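Local coordinates for protein apical membrane antigen 1 (Babesia divergens, PDB 4APM) that probably takes part in host-cell invasion at the moving junction, as a calcium-binding membrane antigen represented here by its three extracellular domains, at residues G13-K18 and D355-P360; P52-V57 and C217-V222. One frame throughout, in Å; residues are numbered along the deposited sequence.

Contact 1 (G13-K18 and D355-P360); sequences GRYMAK and DAVPFP
Y15 and P360 bring the two backbones nearest, yet their CA atoms stay 8.6 Å apart, so side chains must close the gap. G13-M16 belongs to helix 8-16, weakly bonded and kinked at R14 and Y15, and A17-K18 follow it; D355-P360, opposite, has no regular helix or strand. The phenol of Y15 is carried out from the helix at the loop by a chi1 of -172°, which sets CG opposite the backbone N. P360 comes over one face with its CG leading and its ring tilted: CG is 3.8 Å from the centroid of the Y15 ring and 13° off its normal, which is CH-pi geometry. Over the opposite face sits K18 NZ, 3.8 Å above the plane of the Y15 ring and over its centre. That ammonium is fixed by a 2.6 Å bond to Y15 O, lying in the carbonyl plane on a lone pair. At the far end of the ring, Y15 OH touches V357 CG1 at 3.8 Å. L336 of strand 335-339 touches both Y15 and F359, while V222 and I363 add to the packing around Y15. This is a proline-aromatic CH-pi contact, joining the N-terminal helix to the loop between strands 342-346 and 367-368.

Contact 2 (P52-V57 and C217-V222); sequences PVMGKV and CPMYPV
Behind the packing of M54 against M219, K56 NZ is gripped by three acceptors, Q167 OE1 and the carbonyl oxygens of I29 and Y30, and K56 also makes a cation-pi contact with Y204. A type II turn from V53 to K56, with G55 at positive phi (75°), separates this polar cluster from the apolar side that meets C217-V222. There M219 does most of the touching. Bent at both chi2 (-53°) and chi3 (-55°), it folds its thioether over the strand: CE lies 3.6 Å from P52 O and 3.7 Å from M54 CG, and the sulfur SD is 4.0 Å from P52 CD. M219 crosses P52 at about a right angle. The M54 sulfur in turn lies 3.8 Å from M219 O. C217 SG comes within 4.3 Å of P52 CD. W213 of helix 213-216 backs both P52 and M219, and M219 CB sits 3.7 Å above the Y220 ring plane, over its centre. Apart from the carbonyl oxygens of P52 and M219, which meet a methyl and a sulfur, the surfaces are apolar, so dispersion is probably the main attraction, while the disulfide from C217 to C51, next to P52, supplies the covalent tie.

How the contacts relate
Contact 2 is nested inside the loop closed by contact 1, and their centres lie 13 Å apart. They meet directly through D355-P360 and C217-V222: V357 N approaches P221 O at 2.9 Å, a probable hydrogen bond, and D355 O packs on Y220 CB at 3.4 Å. Just after the helix, K18 O lies 3.2 Å from P218 CD, and Y15 touches V222, so C217-V222 is shared by both. S350 forms a second bridge, bonding D355 OD2 and touching M54. Contact 1 is partly exposed, whereas contact 2 is buried near the chain centre. Both lie away from the calcium site of G120 and D122; an acetate, probably from crystallisation, approaches the M54 side chain, with nearest atoms about 3 Å apart.

Contact 1 (G13-K18 and D355-P360)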
loop_
_atom_site.group_PDB
_atom_site.type_symbol
_atom_site.label_atom_id
_atom_site.label_comp_id
_atom_site.label_asym_id
_atom_site.label_seq_id
_atom_site.Cartn_x
_atom_site.Cartn_y
_atom_site.Cartn_z
ATOM N N GLY A 13 16.196 -8.571 6.471
ATOM C CA GLY A 13 15.254 -8.414 7.577
ATOM C C GLY A 13 14.946 -6.976 7.952
ATOM O O GLY A 13 13.814 -6.638 8.258
ATOM N N ARG A 14 15.949 -6.114 7.921
ATOM C CA ARG A 14 15.729 -4.728 8.300
ATOM C C ARG A 14 14.892 -4.003 7.250
ATOM O O ARG A 14 13.906 -3.338 7.590
ATOM C CB ARG A 14 17.040 -3.993 8.547
ATOM C CG ARG A 14 16.853 -2.767 9.426
ATOM C CD ARG A 14 18.181 -2.174 9.886
ATOM N NE ARG A 14 18.430 -0.881 9.252
ATOM C CZ ARG A 14 19.273 -0.691 8.240
ATOM N NH1 ARG A 14 19.987 -1.706 7.761
ATOM N NH2 ARG A 14 19.420 0.520 7.721
ATOM N N TYR A 15 15.260 -4.181 5.978
ATOM C CA TYR A 15 14.599 -3.499 4.879
ATOM C C TYR A 15 13.149 -3.980 4.704
ATOM O O TYR A 15 12.282 -3.226 4.263
ATOM C CB TYR A 15 15.380 -3.707 3.570
ATOM C CG TYR A 15 14.858 -2.870 2.403
ATOM C CD1 TYR A 15 15.208 -1.514 2.264
ATOM C CD2 TYR A 15 14.029 -3.434 1.434
ATOM C CE1 TYR A 15 14.723 -0.748 1.200
ATOM C CE2 TYR A 15 13.570 -2.696 0.354
ATOM C CZ TYR A 15 13.890 -1.354 0.245
ATOM O OH TYR A 15 13.368 -0.622 -0.815
ATOM N N MET A 16 12.931 -5.266 4.950
ATOM C CA MET A 16 11.697 -5.934 4.542
ATOM C C MET A 16 10.638 -5.917 5.642
ATOM O O MET A 16 9.510 -6.342 5.417
ATOM C CB MET A 16 11.968 -7.382 4.118
ATOM C CG MET A 16 12.621 -7.533 2.752
ATOM S SD MET A 16 11.800 -6.598 1.443
ATOM C CE MET A 16 10.351 -7.615 1.152
ATOM N N ALA A 17 11.003 -5.438 6.829
ATOM C CA ALA A 17 10.064 -5.411 7.955
ATOM C C ALA A 17 8.793 -4.633 7.598
ATOM O O ALA A 17 7.685 -5.085 7.876
ATOM C CB ALA A 17 10.720 -4.852 9.213
ATOM N N LYS A 18 8.943 -3.517 6.900
ATOM C CA LYS A 18 7.776 -2.706 6.537
ATOM C C LYS A 18 6.733 -3.496 5.701
ATOM O O LYS A 18 5.530 -3.211 5.758
ATOM C CB LYS A 18 8.225 -1.424 5.819
ATOM C CG LYS A 18 8.880 -1.625 4.455
ATOM C CD LYS A 18 9.310 -0.284 3.840
ATOM C CE LYS A 18 10.684 0.173 4.352
ATOM N NZ LYS A 18 11.769 -0.758 3.868
ATOM N N ASP A 355 6.562 7.218 -8.343
ATOM C CA ASP A 355 6.832 7.425 -6.925
ATOM C C ASP A 355 7.741 6.372 -6.397
ATOM O O ASP A 355 7.971 6.276 -5.193
ATOM C CB ASP A 355 5.566 7.435 -6.123
ATOM C CG ASP A 355 4.787 8.679 -6.313
ATOM O OD1 ASP A 355 5.376 9.708 -6.728
ATOM O OD2 ASP A 355 3.587 8.652 -6.010
ATOM N N ALA A 356 8.273 5.570 -7.294
ATOM C CA ALA A 356 9.118 4.489 -6.868
ATOM C C ALA A 356 10.454 4.908 -6.226
ATOM O O ALA A 356 10.996 5.989 -6.442
ATOM C CB ALA A 356 9.337 3.500 -7.997
ATOM N N VAL A 357 11.022 3.943 -5.545
ATOM C CA VAL A 357 12.203 4.085 -4.774
ATOM C C VAL A 357 13.126 3.043 -5.392
ATOM O O VAL A 357 12.655 1.984 -5.805
ATOM C CB VAL A 357 11.822 3.778 -3.302
ATOM C CG1 VAL A 357 12.459 2.518 -2.740
ATOM C CG2 VAL A 357 11.946 5.014 -2.423
ATOM N N PRO A 358 14.415 3.370 -5.574
ATOM C CA PRO A 358 15.280 2.412 -6.276
ATOM C C PRO A 358 15.464 1.123 -5.490
ATOM O O PRO A 358 15.404 1.148 -4.258
ATOM C CB PRO A 358 16.623 3.164 -6.385
ATOM C CG PRO A 358 16.547 4.260 -5.370
ATOM C CD PRO A 358 15.096 4.658 -5.360
ATOM N N PHE A 359 15.677 0.008 -6.194
ATOM C CA PHE A 359 16.122 -1.261 -5.573
ATOM C C PHE A 359 17.293 -0.979 -4.608
ATOM O O PHE A 359 18.105 -0.088 -4.875
ATOM C CB PHE A 359 16.542 -2.277 -6.662
ATOM C CG PHE A 359 16.808 -3.661 -6.127
ATOM C CD1 PHE A 359 17.978 -3.936 -5.458
ATOM C CD2 PHE A 359 15.836 -4.642 -6.194
ATOM C CE1 PHE A 359 18.199 -5.174 -4.899
ATOM C CE2 PHE A 359 16.040 -5.885 -5.632
ATOM C CZ PHE A 359 17.233 -6.158 -4.990
ATOM N N PRO A 360 17.343 -1.667 -3.441
ATOM C CA PRO A 360 18.442 -1.313 -2.529
ATOM C C PRO A 360 19.752 -2.046 -2.871
ATOM O O PRO A 360 20.013 -3.141 -2.367
ATOM C CB PRO A 360 17.905 -1.726 -1.152
ATOM C CG PRO A 360 16.948 -2.831 -1.435
ATOM C CD PRO A 360 16.349 -2.548 -2.793
#

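Contact 2 (P52-V57 and C217-V222)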
loop_
_atom_site.group_PDB
_atom_site.type_symbol
_atom_site.label_atom_id
_atom_site.label_comp_id
_atom_site.label_asym_id
_atom_site.label_seq_id
_atom_site.Cartn_x
_atom_site.Cartn_y
_atom_site.Cartn_z
ATOM N N PRO A 52 -0.913 5.216 6.539
ATOM C CA PRO A 52 -1.833 5.872 5.620
ATOM C C PRO A 52 -1.857 5.089 4.301
ATOM O O PRO A 52 -0.930 4.309 4.027
ATOM C CB PRO A 52 -1.186 7.253 5.420
ATOM C CG PRO A 52 0.286 7.085 5.817
ATOM C CD PRO A 52 0.477 5.690 6.351
ATOM N N VAL A 53 -2.960 5.188 3.568
ATOM C CA VAL A 53 -3.153 4.458 2.321
ATOM C C VAL A 53 -3.232 5.469 1.150
ATOM O O VAL A 53 -4.195 6.231 1.040
ATOM C CB VAL A 53 -4.458 3.623 2.393
ATOM C CG1 VAL A 53 -4.636 2.794 1.144
ATOM C CG2 VAL A 53 -4.460 2.720 3.644
ATOM N N MET A 54 -2.203 5.522 0.314
ATOM C CA MET A 54 -2.174 6.516 -0.762
ATOM C C MET A 54 -3.197 6.157 -1.853
ATOM O O MET A 54 -3.400 4.979 -2.178
ATOM C CB MET A 54 -0.787 6.624 -1.383
ATOM C CG MET A 54 0.278 7.144 -0.456
ATOM S SD MET A 54 1.878 7.250 -1.282
ATOM C CE MET A 54 1.738 8.786 -2.214
ATOM N N GLY A 55 -3.863 7.169 -2.391
ATOM C CA GLY A 55 -4.767 6.937 -3.497
ATOM C C GLY A 55 -6.094 6.295 -3.132
ATOM O O GLY A 55 -6.902 6.012 -4.020
ATOM N N LYS A 56 -6.345 6.052 -1.849
ATOM C CA LYS A 56 -7.643 5.501 -1.474
ATOM C C LYS A 56 -8.687 6.586 -1.496
ATOM O O LYS A 56 -8.583 7.566 -0.745
ATOM C CB LYS A 56 -7.614 4.838 -0.089
ATOM C CG LYS A 56 -8.988 4.418 0.433
ATOM C CD LYS A 56 -8.854 3.468 1.612
ATOM C CE LYS A 56 -10.163 3.299 2.367
ATOM N NZ LYS A 56 -10.021 2.173 3.351
ATOM N N VAL A 57 -9.673 6.426 -2.378
ATOM C CA VAL A 57 -10.853 7.253 -2.375
ATOM C C VAL A 57 -12.070 6.367 -2.166
ATOM O O VAL A 57 -12.021 5.148 -2.381
ATOM C CB VAL A 57 -11.032 8.066 -3.692
ATOM C CG1 VAL A 57 -9.839 8.963 -3.969
ATOM C CG2 VAL A 57 -11.346 7.169 -4.887
ATOM N N CYS A 217 6.382 2.011 6.947
ATOM C CA CYS A 217 5.301 1.513 6.091
ATOM C C CYS A 217 5.852 1.441 4.671
ATOM O O CYS A 217 6.678 2.272 4.299
ATOM C CB CYS A 217 4.134 2.509 6.122
ATOM S SG CYS A 217 3.226 2.601 7.676
ATOM N N PRO A 218 5.381 0.479 3.860
ATOM C CA PRO A 218 5.878 0.393 2.484
ATOM C C PRO A 218 5.146 1.374 1.555
ATOM O O PRO A 218 4.301 0.954 0.773
ATOM C CB PRO A 218 5.518 -1.051 2.094
ATOM C CG PRO A 218 4.246 -1.310 2.852
ATOM C CD PRO A 218 4.475 -0.649 4.184
ATOM N N MET A 219 5.520 2.650 1.594
ATOM C CA MET A 219 4.774 3.695 0.883
ATOM C C MET A 219 5.112 3.788 -0.598
ATOM O O MET A 219 4.349 4.369 -1.362
ATOM C CB MET A 219 4.973 5.065 1.553
ATOM C CG MET A 219 4.608 5.079 3.042
ATOM S SD MET A 219 2.936 4.446 3.386
ATOM C CE MET A 219 1.959 5.499 2.341
ATOM N N TYR A 220 6.216 3.170 -1.018
ATOM C CA TYR A 220 6.655 3.336 -2.404
ATOM C C TYR A 220 6.891 2.037 -3.143
ATOM O O TYR A 220 7.546 1.130 -2.625
ATOM C CB TYR A 220 7.881 4.271 -2.497
ATOM C CG TYR A 220 7.711 5.512 -1.652
ATOM C CD1 TYR A 220 6.786 6.494 -2.000
ATOM C CD2 TYR A 220 8.371 5.639 -0.437
ATOM C CE1 TYR A 220 6.571 7.596 -1.184
ATOM C CE2 TYR A 220 8.165 6.742 0.385
ATOM C CZ TYR A 220 7.271 7.714 0.006
ATOM O OH TYR A 220 7.063 8.800 0.836
ATOM N N PRO A 221 6.409 1.963 -4.398
ATOM C CA PRO A 221 6.859 0.883 -5.264
ATOM C C PRO A 221 8.408 0.783 -5.245
ATOM O O PRO A 221 9.095 1.817 -5.239
ATOM C CB PRO A 221 6.362 1.322 -6.654
ATOM C CG PRO A 221 5.202 2.209 -6.369
ATOM C CD PRO A 221 5.604 2.957 -5.126
ATOM N N VAL A 222 8.945 -0.433 -5.182
ATOM C CA VAL A 222 10.378 -0.619 -5.361
ATOM C C VAL A 222 10.685 -0.966 -6.826
ATOM O O VAL A 222 10.207 -1.999 -7.363
ATOM C CB VAL A 222 10.941 -1.676 -4.405
ATOM C CG1 VAL A 222 12.458 -1.721 -4.497
ATOM C CG2 VAL A 222 10.496 -1.377 -2.966
#